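Local coordinates for protein extracellular invertase (PDB 5XH8) that cleaves beta-fructofuranosides such as sucrose and has high transfructosylation activity, probably building fructooligosaccharides such as 1-kestose, at residues R29-P34 with V550-A555; I65-T70 with Q77-G82; L372-R377 with A560-V565; R420-A425 with G595-W600. All coordinates share one frame; numbering follows the deposited sequence.

Residues 29-34, in the loop before propeller strand 37-47, meet sandwich strand 550-555 in contact 1, which closes a loop of more than 500 residues. Contact 2, a local hairpin pairing 65-70 with 77-82, is nested inside that loop and touches neither contact 1 nor contact 3. Contact 3 (372-377 with 560-565) opens within contact 1 and closes after it, so the two cross; their centres are 7 Å apart, and strands 550-555 and 559-564 are sheet neighbours. Contact 4 (420-425 with 595-600) crosses both. Contacts 1, 3 and 4 thus tie the N-terminal propeller, the connecting helix and the C-terminal sandwich together, while Trp-600 of contact 4 packs on contact 2.

Contact 1: R29-P34 with V550-A555; sequences RAHVLP and VLEVYA
His-31 and Glu-552 approach from opposite directions and meet through one hydrogen bond, with Val-550 packing against the same imidazole. The polar part rests on His-31 NE2, which donates to Glu-552 OE2 over 2.7 Å with an N-H...O angle of 155°. The oxygen lies at the ring edge, close to the imidazole plane. Glu-552 reaches it with CG opposite the carbonyl carbon and chain extended. From the glutamate's side the donor arrives on the anti side, 25° out of the carboxylate plane, and the two planes are turned 64° from each other. Glu-552 OE2 also accepts from the backbone N of Leu-372. At the other oxygen, Tyr-554 OH gives a weak hydrogen bond to Glu-552 OE1 over 2.6 Å, and Arg-374 makes a salt bridge there. Both ends of the carboxylate are therefore held, which should limit its rotation.

The apolar part comes from Val-550. Its CG1 is 3.5 Å from His-31 NE2, and its CB stands over one ring face, displaced toward the rim. On the far side of the imidazole, ND1 bonds to Asp-547 OD2; two carboxylate partners would tend to favour a positively charged ring. All three touching residues are buried. The result is a His-carboxylate hydrogen bond between the loop leading into the first strand of the GH32 beta-propeller and a strand of the C-terminal beta-sandwich, at the interface of the two domains.

Contact 2: I65-T70 with Q77-G82; sequences ISSATT and QDLNQG
Leu-79 lays its CD1 methyl along Ser-67, 3.6 Å from Ser-67 OG, and beside Thr-69, 4.0 Å from Thr-69 CG2. The leucine and threonine side chains cross at about a right angle. A threonine chi1 of 58°, with CG2 opposite the carbonyl carbon, turns that methyl to Leu-79. Ser-67 OG itself bonds to the carbonyl of Val-56 on the adjoining strand, so the leucine meets a hydroxyl already engaged elsewhere.

Backbone bonds set the register. Thr-69 and Gln-77 form an antiparallel hydrogen-bonded pair: Thr-69 N reaches Gln-77 O at 2.9 Å, with a reciprocal bond from Gln-77 N. Next to it Ala-68 and Asp-78 are a non-hydrogen-bonded pair, after which Leu-79 N donates to Ser-67 O at 3.1 Å. The chain then turns through Asn-80 and Gln-81, both in left-handed helical conformation, and Gly-82 N closes back on Leu-79 O. This return brings Gly-82 O to within 2.7 Å of Ser-66 OG, which donates to it.

Water extends the pairing on both faces. On the face of Thr-69 and Gln-77, a water lies 2.6 Å from Thr-69 OG1 and donates to Gln-77 OE1; Gln-77 NE2 goes to Asp-602. On the face of Ala-68 and Asp-78, another donates to Ser-67 O and, at 2.7 Å, to Asp-78 OD1, which also has a salt bridge to Arg-603. Trp-600 packs over Ala-68 and Asp-78. The pairing is that of a beta hairpin, whose short second strand ends the antiparallel meander 37-47, 54-60, 65-70, 77-78, as at the outer edge of a propeller blade.

Contact 3: L372-R377 with A560-V565; sequences LPRELR and ALSTWV
A chi1 of -67°, which sets CG opposite the carbonyl carbon, and a chain fully extended from CG to NE let Arg-374 span the gap to Ala-560 and Ser-562. The backbones themselves stay well apart: the nearest CA atoms, those of Arg-374 and Ala-560, are separated by 10.0 Å. The contact is thus made by the guanidinium group and two small residues.

Ala-560 CB sits over one face of that group. The methyl carbon is 3.3 Å from Arg-374 NH1 and 3.7 Å from Arg-374 CZ, so it bears on the flat surface near the NH1 side. Ser-562 approaches differently: its OG lies at the guanidinium edge, in the plane, 3.2 Å from Arg-374 NH2. The intervening Leu-561 points away, the alternation expected of a strand, so one face of strand 559-564 offers both small residues to the arginine.

Asp-313 links the pair from outside, making a salt bridge with Arg-374 NH1 and a hydrogen bond with Ser-562 OG. Strand 550-555 supplies further partners, Glu-552 for NH2 and Tyr-554 for NE. All three guanidinium nitrogens are therefore engaged, which fixes the group's rotation in a buried setting and should offset its charge. This is a buried, carboxylate-paired arginine reaching from propeller strand 366-385 to the C-terminal beta-sandwich, at the domain interface of the GH32 fold.

Contact 4: R420-A425 with G595-W600; sequences RETKAA and GLYDAW
Helix 420-426, the short connection between the beta-propeller and the C-terminal beta-sandwich, presents Ala-425 to the ring of Tyr-597 in the chain's closing loop. The evidence for a CH-pi contact is direct: Ala-425 CB lies 3.4 Å from the centroid of the Tyr-597 ring and only 13° off its normal, hence over the centre of the face. Carbonyl oxygen Ala-425 O comes close too, 3.3 Å from Tyr-597 CD1. The ring is brought beneath the methyl by a chi1 of 69°, which puts CG in the crowded position between backbone N and carbonyl carbon.

One helical turn earlier, Thr-422 crosses the tyrosine at about a right angle, its CG2 methyl 3.7 Å from Tyr-597 OH. The two hydroxyls have partners elsewhere: Tyr-597 OH bonds to Ala-74 O and Thr-422 OG1 to Leu-73 O, so both hydroxyls bond to the turn that joins strands 65-70 and 77-78. Past the ring, Asp-598 OD1 accepts from Trp-600 N at 3.0 Å, forming an Asx turn. A helix methyl seated on an aromatic face is one of the ways in which the C-terminal loop of this GH32 enzyme packs on the interdomain helix.

Contact 1: R29-P34 with V550-A555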
loop_
_atom_site.group_PDB
_atom_site.type_symbol
_atom_site.label_atom_id
_atom_site.label_comp_id
_atom_site.label_asym_id
_atom_site.label_seq_id
_atom_site.Cartn_x
_atom_site.Cartn_y
_atom_site.Cartn_z
ATOM N N ARG A 29 40.996 -1.316 -11.298
ATOM C CA ARG A 29 41.536 -0.973 -9.963
ATOM C C ARG A 29 41.147 0.401 -9.412
ATOM O O ARG A 29 41.270 0.625 -8.199
ATOM C CB ARG A 29 43.064 -1.111 -9.972
ATOM C CG ARG A 29 43.809 -0.077 -10.795
ATOM C CD ARG A 29 45.313 -0.121 -10.492
ATOM N NE ARG A 29 45.920 -1.408 -10.857
ATOM C CZ ARG A 29 47.029 -1.598 -11.589
ATOM N NH1 ARG A 29 47.783 -0.591 -12.065
ATOM N NH2 ARG A 29 47.418 -2.848 -11.826
ATOM N N ALA A 30 40.731 1.313 -10.288
ATOM C CA ALA A 30 40.439 2.707 -9.925
ATOM C C ALA A 30 38.936 3.073 -10.026
ATOM O O ALA A 30 38.594 4.261 -10.076
ATOM C CB ALA A 30 41.238 3.647 -10.814
ATOM N N HIS A 31 38.056 2.066 -10.049
ATOM C CA HIS A 31 36.607 2.274 -10.210
ATOM C C HIS A 31 35.813 1.713 -9.021
ATOM O O HIS A 31 36.261 0.800 -8.322
ATOM C CB HIS A 31 36.120 1.603 -11.500
ATOM C CG HIS A 31 36.368 2.412 -12.729
ATOM N ND1 HIS A 31 37.614 2.524 -13.303
ATOM C CD2 HIS A 31 35.534 3.140 -13.499
ATOM C CE1 HIS A 31 37.534 3.296 -14.367
ATOM N NE2 HIS A 31 36.281 3.674 -14.514
ATOM N N VAL A 32 34.613 2.254 -8.827
ATOM C CA VAL A 32 33.690 1.752 -7.795
ATOM C C VAL A 32 32.927 0.524 -8.302
ATOM O O VAL A 32 32.162 0.603 -9.259
ATOM C CB VAL A 32 32.684 2.854 -7.320
ATOM C CG1 VAL A 32 31.594 2.270 -6.408
ATOM C CG2 VAL A 32 33.433 3.943 -6.614
ATOM N N LEU A 33 33.154 -0.601 -7.632
ATOM C CA LEU A 33 32.411 -1.808 -7.865
ATOM C C LEU A 33 32.514 -2.660 -6.588
ATOM O O LEU A 33 33.435 -2.472 -5.808
ATOM C CB LEU A 33 32.942 -2.539 -9.123
ATOM C CG LEU A 33 34.216 -3.377 -9.079
ATOM C CD1 LEU A 33 34.421 -4.052 -10.435
ATOM C CD2 LEU A 33 35.454 -2.560 -8.690
ATOM N N PRO A 34 31.584 -3.599 -6.375
ATOM C CA PRO A 34 31.621 -4.387 -5.134
ATOM C C PRO A 34 32.840 -5.319 -5.062
ATOM O O PRO A 34 33.554 -5.485 -6.067
ATOM C CB PRO A 34 30.311 -5.195 -5.184
ATOM C CG PRO A 34 29.929 -5.206 -6.631
ATOM C CD PRO A 34 30.435 -3.938 -7.213
ATOM N N VAL A 550 37.805 -1.278 -18.577
ATOM C CA VAL A 550 36.915 -0.128 -18.585
ATOM C C VAL A 550 37.566 1.007 -19.355
ATOM O O VAL A 550 38.578 1.515 -18.927
ATOM C CB VAL A 550 36.589 0.346 -17.150
ATOM C CG1 VAL A 550 35.615 1.513 -17.199
ATOM C CG2 VAL A 550 36.025 -0.796 -16.339
ATOM N N LEU A 551 36.967 1.408 -20.477
ATOM C CA LEU A 551 37.407 2.564 -21.235
ATOM C C LEU A 551 36.434 3.726 -21.039
ATOM O O LEU A 551 35.241 3.587 -21.293
ATOM C CB LEU A 551 37.501 2.238 -22.747
ATOM C CG LEU A 551 37.758 3.441 -23.685
ATOM C CD1 LEU A 551 39.076 4.158 -23.401
ATOM C CD2 LEU A 551 37.705 2.975 -25.127
ATOM N N GLU A 552 36.962 4.868 -20.625
ATOM C CA GLU A 552 36.222 6.117 -20.605
ATOM C C GLU A 552 36.928 7.139 -21.506
ATOM O O GLU A 552 38.119 7.423 -21.341
ATOM C CB GLU A 552 36.081 6.642 -19.178
ATOM C CG GLU A 552 35.300 5.679 -18.271
ATOM C CD GLU A 552 34.950 6.252 -16.902
ATOM O OE1 GLU A 552 34.642 7.458 -16.810
ATOM O OE2 GLU A 552 34.938 5.488 -15.908
ATOM N N VAL A 553 36.168 7.675 -22.453
ATOM C CA VAL A 553 36.637 8.676 -23.390
ATOM C C VAL A 553 35.967 10.013 -23.059
ATOM O O VAL A 553 34.749 10.125 -23.142
ATOM C CB VAL A 553 36.274 8.263 -24.829
ATOM C CG1 VAL A 553 36.793 9.306 -25.830
ATOM C CG2 VAL A 553 36.833 6.875 -25.134
ATOM N N TYR A 554 36.774 10.998 -22.672
ATOM C CA TYR A 554 36.343 12.361 -22.447
ATOM C C TYR A 554 36.862 13.314 -23.542
ATOM O O TYR A 554 37.994 13.137 -24.060
ATOM C CB TYR A 554 36.850 12.853 -21.100
ATOM C CG TYR A 554 36.336 12.078 -19.886
ATOM C CD1 TYR A 554 36.944 10.894 -19.468
ATOM C CD2 TYR A 554 35.253 12.552 -19.144
ATOM C CE1 TYR A 554 36.475 10.188 -18.357
ATOM C CE2 TYR A 554 34.782 11.870 -18.016
ATOM C CZ TYR A 554 35.382 10.685 -17.630
ATOM O OH TYR A 554 34.900 10.036 -16.513
ATOM N N ALA A 555 36.058 14.343 -23.852
ATOM C CA ALA A 555 36.477 15.411 -24.790
ATOM C C ALA A 555 35.948 16.780 -24.384
ATOM O O ALA A 555 34.740 16.947 -24.098
ATOM C CB ALA A 555 36.068 15.085 -26.216
#

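Contact 2: I65-T70 with Q77-G82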
loop_
_atom_site.group_PDB
_atom_site.type_symbol
_atom_site.label_atom_id
_atom_site.label_comp_id
_atom_site.label_asym_id
_atom_site.label_seq_id
_atom_site.Cartn_x
_atom_site.Cartn_y
_atom_site.Cartn_z
ATOM N N ILE A 65 20.765 -2.912 -1.618
ATOM C CA ILE A 65 21.681 -1.813 -1.884
ATOM C C ILE A 65 22.890 -2.024 -0.971
ATOM O O ILE A 65 22.725 -2.222 0.242
ATOM C CB ILE A 65 21.027 -0.449 -1.550
ATOM C CG1 ILE A 65 19.719 -0.251 -2.327
ATOM C CG2 ILE A 65 21.982 0.701 -1.842
ATOM C CD1 ILE A 65 18.871 0.923 -1.842
ATOM N N SER A 66 24.085 -1.986 -1.563
ATOM C CA SER A 66 25.347 -1.972 -0.832
ATOM C C SER A 66 25.952 -0.566 -0.870
ATOM O O SER A 66 25.513 0.298 -1.644
ATOM C CB SER A 66 26.330 -3.008 -1.415
ATOM O OG SER A 66 25.898 -4.307 -1.083
ATOM N N SER A 67 26.968 -0.354 -0.042
ATOM C CA SER A 67 27.524 0.978 0.167
ATOM C C SER A 67 29.004 0.973 0.558
ATOM O O SER A 67 29.548 -0.013 1.046
ATOM C CB SER A 67 26.679 1.721 1.224
ATOM O OG SER A 67 27.020 3.086 1.299
ATOM N N ALA A 68 29.643 2.104 0.302
ATOM C CA ALA A 68 31.018 2.381 0.720
ATOM C C ALA A 68 31.163 3.875 1.028
ATOM O O ALA A 68 30.315 4.682 0.608
ATOM C CB ALA A 68 31.991 1.991 -0.388
ATOM N N THR A 69 32.226 4.233 1.756
ATOM C CA THR A 69 32.513 5.615 2.080
ATOM C C THR A 69 33.825 6.058 1.457
ATOM O O THR A 69 34.699 5.230 1.146
ATOM C CB THR A 69 32.596 5.849 3.599
ATOM O OG1 THR A 69 33.604 5.006 4.160
ATOM C CG2 THR A 69 31.241 5.547 4.281
ATOM N N THR A 70 33.941 7.371 1.265
ATOM C CA THR A 70 35.189 7.986 0.859
ATOM C C THR A 70 35.436 9.267 1.666
ATOM O O THR A 70 34.489 10.047 1.909
ATOM C CB THR A 70 35.227 8.263 -0.634
ATOM O OG1 THR A 70 36.477 8.879 -0.970
ATOM C CG2 THR A 70 34.088 9.169 -1.094
ATOM N N GLN A 77 36.178 2.785 1.127
ATOM C CA GLN A 77 36.147 1.727 2.135
ATOM C C GLN A 77 34.758 1.082 2.109
ATOM O O GLN A 77 33.739 1.772 2.273
ATOM C CB GLN A 77 36.361 2.301 3.546
ATOM C CG GLN A 77 37.797 2.505 3.965
ATOM C CD GLN A 77 38.563 3.530 3.128
ATOM O OE1 GLN A 77 38.061 4.631 2.794
ATOM N NE2 GLN A 77 39.817 3.179 2.798
ATOM N N ASP A 78 34.713 -0.237 1.996
ATOM C CA ASP A 78 33.451 -0.958 2.056
ATOM C C ASP A 78 32.758 -0.775 3.406
ATOM O O ASP A 78 33.418 -0.721 4.424
ATOM C CB ASP A 78 33.674 -2.447 1.834
ATOM C CG ASP A 78 34.109 -2.752 0.424
ATOM O OD1 ASP A 78 33.327 -2.464 -0.514
ATOM O OD2 ASP A 78 35.266 -3.217 0.269
ATOM N N LEU A 79 31.428 -0.688 3.387
ATOM C CA LEU A 79 30.623 -0.913 4.572
ATOM C C LEU A 79 30.193 -2.358 4.544
ATOM O O LEU A 79 29.905 -2.889 3.473
ATOM C CB LEU A 79 29.435 0.053 4.630
ATOM C CG LEU A 79 29.866 1.520 4.746
ATOM C CD1 LEU A 79 28.719 2.475 4.430
ATOM C CD2 LEU A 79 30.473 1.852 6.108
ATOM N N ASN A 80 30.177 -3.005 5.712
ATOM C CA ASN A 80 29.758 -4.422 5.846
ATOM C C ASN A 80 30.479 -5.398 4.971
ATOM O O ASN A 80 29.870 -6.394 4.561
ATOM C CB ASN A 80 28.293 -4.626 5.461
ATOM C CG ASN A 80 27.374 -3.710 6.171
ATOM O OD1 ASN A 80 26.457 -3.164 5.572
ATOM N ND2 ASN A 80 27.593 -3.542 7.449
ATOM N N GLN A 81 31.726 -5.110 4.634
ATOM C CA GLN A 81 32.483 -5.946 3.715
ATOM C C GLN A 81 31.739 -6.180 2.399
ATOM O O GLN A 81 31.892 -7.236 1.777
ATOM C CB GLN A 81 32.835 -7.286 4.383
ATOM C CG GLN A 81 33.335 -7.171 5.821
ATOM C CD GLN A 81 33.511 -8.539 6.449
ATOM O OE1 GLN A 81 32.697 -8.969 7.270
ATOM N NE2 GLN A 81 34.549 -9.252 6.025
ATOM N N GLY A 82 30.931 -5.184 1.997
ATOM C CA GLY A 82 30.217 -5.206 0.756
ATOM C C GLY A 82 28.809 -5.729 0.845
ATOM O O GLY A 82 28.082 -5.578 -0.109
HETATM O O HOH W 1 27.879 -2.604 1.554
HETATM O O HOH W 2 30.630 -2.098 -0.648
HETATM O O HOH W 3 36.002 6.074 3.846
#

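Contact 3: L372-R377 with A560-V565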
loop_
_atom_site.group_PDB
_atom_site.type_symbol
_atom_site.label_atom_id
_atom_site.label_comp_id
_atom_site.label_asym_id
_atom_site.label_seq_id
_atom_site.Cartn_x
_atom_site.Cartn_y
_atom_site.Cartn_z
ATOM N N LEU A 372 33.857 6.534 -13.372
ATOM C CA LEU A 372 34.545 7.462 -12.493
ATOM C C LEU A 372 33.549 8.558 -12.021
ATOM O O LEU A 372 32.693 8.985 -12.793
ATOM C CB LEU A 372 35.700 8.161 -13.232
ATOM C CG LEU A 372 36.817 7.299 -13.831
ATOM C CD1 LEU A 372 37.655 8.172 -14.753
ATOM C CD2 LEU A 372 37.622 6.644 -12.720
ATOM N N PRO A 373 33.662 9.004 -10.765
ATOM C CA PRO A 373 32.794 10.095 -10.336
ATOM C C PRO A 373 33.028 11.297 -11.228
ATOM O O PRO A 373 34.198 11.601 -11.544
ATOM C CB PRO A 373 33.265 10.390 -8.907
ATOM C CG PRO A 373 34.645 9.813 -8.814
ATOM C CD PRO A 373 34.626 8.617 -9.723
ATOM N N ARG A 374 31.950 11.970 -11.630
ATOM C CA ARG A 374 32.044 13.125 -12.518
ATOM C C ARG A 374 31.463 14.382 -11.839
ATOM O O ARG A 374 30.383 14.334 -11.227
ATOM C CB ARG A 374 31.319 12.865 -13.821
ATOM C CG ARG A 374 31.981 11.795 -14.660
ATOM C CD ARG A 374 31.188 11.344 -15.860
ATOM N NE ARG A 374 31.925 10.251 -16.510
ATOM C CZ ARG A 374 31.500 9.530 -17.542
ATOM N NH1 ARG A 374 30.316 9.736 -18.094
ATOM N NH2 ARG A 374 32.286 8.582 -18.022
ATOM N N GLU A 375 32.222 15.478 -11.930
ATOM C CA GLU A 375 31.745 16.821 -11.587
ATOM C C GLU A 375 30.892 17.345 -12.727
ATOM O O GLU A 375 31.282 17.248 -13.898
ATOM C CB GLU A 375 32.921 17.780 -11.290
ATOM C CG GLU A 375 33.562 17.514 -9.955
ATOM C CD GLU A 375 34.782 18.376 -9.690
ATOM O OE1 GLU A 375 34.840 19.453 -10.275
ATOM O OE2 GLU A 375 35.661 18.004 -8.878
ATOM N N LEU A 376 29.697 17.843 -12.378
ATOM C CA LEU A 376 28.834 18.522 -13.335
ATOM C C LEU A 376 28.786 20.017 -13.004
ATOM O O LEU A 376 28.719 20.409 -11.813
ATOM C CB LEU A 376 27.432 17.931 -13.328
ATOM C CG LEU A 376 27.305 16.435 -13.604
ATOM C CD1 LEU A 376 25.824 16.088 -13.753
ATOM C CD2 LEU A 376 28.080 15.984 -14.833
ATOM N N ARG A 377 28.864 20.843 -14.047
ATOM C CA ARG A 377 28.838 22.321 -13.889
ATOM C C ARG A 377 28.382 22.962 -15.186
ATOM O O ARG A 377 28.323 22.299 -16.221
ATOM C CB ARG A 377 30.216 22.861 -13.477
ATOM C CG ARG A 377 31.286 22.835 -14.573
ATOM C CD ARG A 377 32.668 23.192 -14.036
ATOM N NE ARG A 377 33.683 23.281 -15.093
ATOM C CZ ARG A 377 33.814 24.290 -15.974
ATOM N NH1 ARG A 377 32.967 25.333 -15.998
ATOM N NH2 ARG A 377 34.788 24.231 -16.885
ATOM N N ALA A 560 31.424 12.544 -22.870
ATOM C CA ALA A 560 31.875 11.265 -22.303
ATOM C C ALA A 560 31.260 10.089 -23.026
ATOM O O ALA A 560 30.062 10.082 -23.290
ATOM C CB ALA A 560 31.569 11.183 -20.808
ATOM N N LEU A 561 32.097 9.091 -23.319
ATOM C CA LEU A 561 31.690 7.848 -23.968
ATOM C C LEU A 561 32.479 6.695 -23.331
ATOM O O LEU A 561 33.723 6.699 -23.368
ATOM C CB LEU A 561 31.990 7.900 -25.454
ATOM C CG LEU A 561 31.840 6.614 -26.289
ATOM C CD1 LEU A 561 30.457 6.035 -26.217
ATOM C CD2 LEU A 561 32.156 6.907 -27.744
ATOM N N SER A 562 31.773 5.720 -22.759
ATOM C CA SER A 562 32.425 4.646 -22.006
ATOM C C SER A 562 31.952 3.276 -22.440
ATOM O O SER A 562 30.795 3.094 -22.812
ATOM C CB SER A 562 32.226 4.841 -20.502
ATOM O OG SER A 562 32.435 6.191 -20.151
ATOM N N THR A 563 32.853 2.305 -22.372
ATOM C CA THR A 563 32.568 0.977 -22.887
ATOM C C THR A 563 33.512 -0.054 -22.300
ATOM O O THR A 563 34.386 0.290 -21.494
ATOM C CB THR A 563 32.622 0.963 -24.433
ATOM O OG1 THR A 563 32.175 -0.308 -24.929
ATOM C CG2 THR A 563 34.063 1.248 -24.932
ATOM N N TRP A 564 33.306 -1.317 -22.693
ATOM C CA TRP A 564 34.141 -2.447 -22.291
ATOM C C TRP A 564 35.173 -2.771 -23.382
ATOM O O TRP A 564 34.806 -2.947 -24.552
ATOM C CB TRP A 564 33.277 -3.686 -22.023
ATOM C CG TRP A 564 32.347 -3.512 -20.871
ATOM C CD1 TRP A 564 31.011 -3.290 -20.931
ATOM C CD2 TRP A 564 32.698 -3.521 -19.483
ATOM N NE1 TRP A 564 30.497 -3.147 -19.655
ATOM C CE2 TRP A 564 31.513 -3.299 -18.749
ATOM C CE3 TRP A 564 33.892 -3.732 -18.787
ATOM C CZ2 TRP A 564 31.491 -3.241 -17.347
ATOM C CZ3 TRP A 564 33.876 -3.667 -17.377
ATOM C CH2 TRP A 564 32.671 -3.424 -16.678
ATOM N N VAL A 565 36.444 -2.838 -22.992
ATOM C CA VAL A 565 37.523 -3.218 -23.906
ATOM C C VAL A 565 38.230 -4.456 -23.360
ATOM O O VAL A 565 39.215 -4.369 -22.652
ATOM C CB VAL A 565 38.481 -2.045 -24.229
ATOM C CG1 VAL A 565 37.797 -1.089 -25.183
ATOM C CG2 VAL A 565 38.962 -1.303 -22.989
#

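Contact 4: R420-A425 with G595-W600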
loop_
_atom_site.group_PDB
_atom_site.type_symbol
_atom_site.label_atom_id
_atom_site.label_comp_id
_atom_site.label_asym_id
_atom_site.label_seq_id
_atom_site.Cartn_x
_atom_site.Cartn_y
_atom_site.Cartn_z
ATOM N N ARG A 420 37.770 16.062 -9.373
ATOM C CA ARG A 420 39.145 16.576 -9.366
ATOM C C ARG A 420 40.130 15.667 -8.657
ATOM O O ARG A 420 41.217 15.403 -9.199
ATOM C CB ARG A 420 39.229 18.024 -8.865
ATOM C CG ARG A 420 38.920 18.250 -7.388
ATOM C CD ARG A 420 38.612 19.721 -7.108
ATOM N NE ARG A 420 37.485 20.166 -7.929
ATOM C CZ ARG A 420 37.046 21.425 -8.026
ATOM N NH1 ARG A 420 37.603 22.402 -7.312
ATOM N NH2 ARG A 420 36.036 21.697 -8.825
ATOM N N GLU A 421 39.733 15.146 -7.495
ATOM C CA GLU A 421 40.622 14.336 -6.675
ATOM C C GLU A 421 40.894 12.956 -7.298
ATOM O O GLU A 421 42.004 12.405 -7.173
ATOM C CB GLU A 421 40.071 14.155 -5.279
ATOM C CG GLU A 421 39.742 15.455 -4.560
ATOM C CD GLU A 421 38.278 15.877 -4.655
ATOM O OE1 GLU A 421 37.614 15.601 -5.680
ATOM O OE2 GLU A 421 37.788 16.520 -3.703
ATOM N N THR A 422 39.876 12.409 -7.960
ATOM C CA THR A 422 40.021 11.172 -8.709
ATOM C C THR A 422 40.935 11.364 -9.925
ATOM O O THR A 422 41.767 10.500 -10.203
ATOM C CB THR A 422 38.649 10.620 -9.135
ATOM O OG1 THR A 422 37.978 10.166 -7.965
ATOM C CG2 THR A 422 38.789 9.460 -10.111
ATOM N N LYS A 423 40.768 12.461 -10.663
ATOM C CA LYS A 423 41.645 12.723 -11.794
ATOM C C LYS A 423 43.131 12.809 -11.357
ATOM O O LYS A 423 44.009 12.214 -12.012
ATOM C CB LYS A 423 41.228 13.980 -12.555
ATOM C CG LYS A 423 42.069 14.211 -13.794
ATOM C CD LYS A 423 41.596 15.396 -14.612
ATOM C CE LYS A 423 42.357 15.466 -15.931
ATOM N NZ LYS A 423 42.099 16.791 -16.543
ATOM N N ALA A 424 43.392 13.518 -10.255
ATOM C CA ALA A 424 44.759 13.645 -9.747
ATOM C C ALA A 424 45.314 12.276 -9.345
ATOM O O ALA A 424 46.491 11.982 -9.610
ATOM C CB ALA A 424 44.821 14.611 -8.565
ATOM N N ALA A 425 44.468 11.433 -8.729
ATOM C CA ALA A 425 44.914 10.107 -8.334
ATOM C C ALA A 425 45.174 9.208 -9.562
ATOM O O ALA A 425 46.132 8.428 -9.569
ATOM C CB ALA A 425 43.950 9.464 -7.347
ATOM N N GLY A 595 49.624 3.245 -14.645
ATOM C CA GLY A 595 49.448 2.680 -13.309
ATOM C C GLY A 595 48.137 3.023 -12.610
ATOM O O GLY A 595 47.617 2.203 -11.850
ATOM N N LEU A 596 47.613 4.224 -12.854
ATOM C CA LEU A 596 46.420 4.747 -12.147
ATOM C C LEU A 596 46.647 4.640 -10.644
ATOM O O LEU A 596 47.719 4.998 -10.174
ATOM C CB LEU A 596 45.142 4.039 -12.611
ATOM C CG LEU A 596 44.919 3.951 -14.118
ATOM C CD1 LEU A 596 43.591 3.269 -14.408
ATOM C CD2 LEU A 596 44.994 5.313 -14.803
ATOM N N TYR A 597 45.683 4.145 -9.881
ATOM C CA TYR A 597 45.878 3.953 -8.447
ATOM C C TYR A 597 44.862 2.936 -7.966
ATOM O O TYR A 597 43.952 2.575 -8.713
ATOM C CB TYR A 597 45.699 5.285 -7.690
ATOM C CG TYR A 597 44.241 5.784 -7.681
ATOM C CD1 TYR A 597 43.675 6.368 -8.816
ATOM C CD2 TYR A 597 43.448 5.655 -6.546
ATOM C CE1 TYR A 597 42.343 6.802 -8.822
ATOM C CE2 TYR A 597 42.118 6.081 -6.544
ATOM C CZ TYR A 597 41.566 6.656 -7.683
ATOM O OH TYR A 597 40.252 7.095 -7.675
ATOM N N ASP A 598 45.013 2.497 -6.718
ATOM C CA ASP A 598 44.108 1.548 -6.083
ATOM C C ASP A 598 42.970 2.306 -5.364
ATOM O O ASP A 598 43.161 2.901 -4.308
ATOM C CB ASP A 598 44.900 0.687 -5.098
ATOM C CG ASP A 598 44.078 -0.388 -4.454
ATOM O OD1 ASP A 598 42.894 -0.629 -4.820
ATOM O OD2 ASP A 598 44.635 -1.036 -3.537
ATOM N N ALA A 599 41.776 2.255 -5.941
ATOM C CA ALA A 599 40.608 2.910 -5.345
ATOM C C ALA A 599 40.071 2.172 -4.125
ATOM O O ALA A 599 39.237 2.735 -3.412
ATOM C CB ALA A 599 39.510 3.115 -6.384
ATOM N N TRP A 600 40.544 0.940 -3.891
ATOM C CA TRP A 600 40.125 0.106 -2.785
ATOM C C TRP A 600 41.322 -0.368 -1.945
ATOM O O TRP A 600 41.555 -1.567 -1.847
ATOM C CB TRP A 600 39.306 -1.105 -3.329
ATOM C CG TRP A 600 38.044 -0.671 -4.004
ATOM C CD1 TRP A 600 37.862 -0.452 -5.341
ATOM C CD2 TRP A 600 36.798 -0.335 -3.371
ATOM N NE1 TRP A 600 36.582 -0.024 -5.587
ATOM C CE2 TRP A 600 35.906 0.062 -4.397
ATOM C CE3 TRP A 600 36.353 -0.333 -2.049
ATOM C CZ2 TRP A 600 34.589 0.462 -4.136
ATOM C CZ3 TRP A 600 35.035 0.057 -1.784
ATOM C CH2 TRP A 600 34.171 0.452 -2.834
#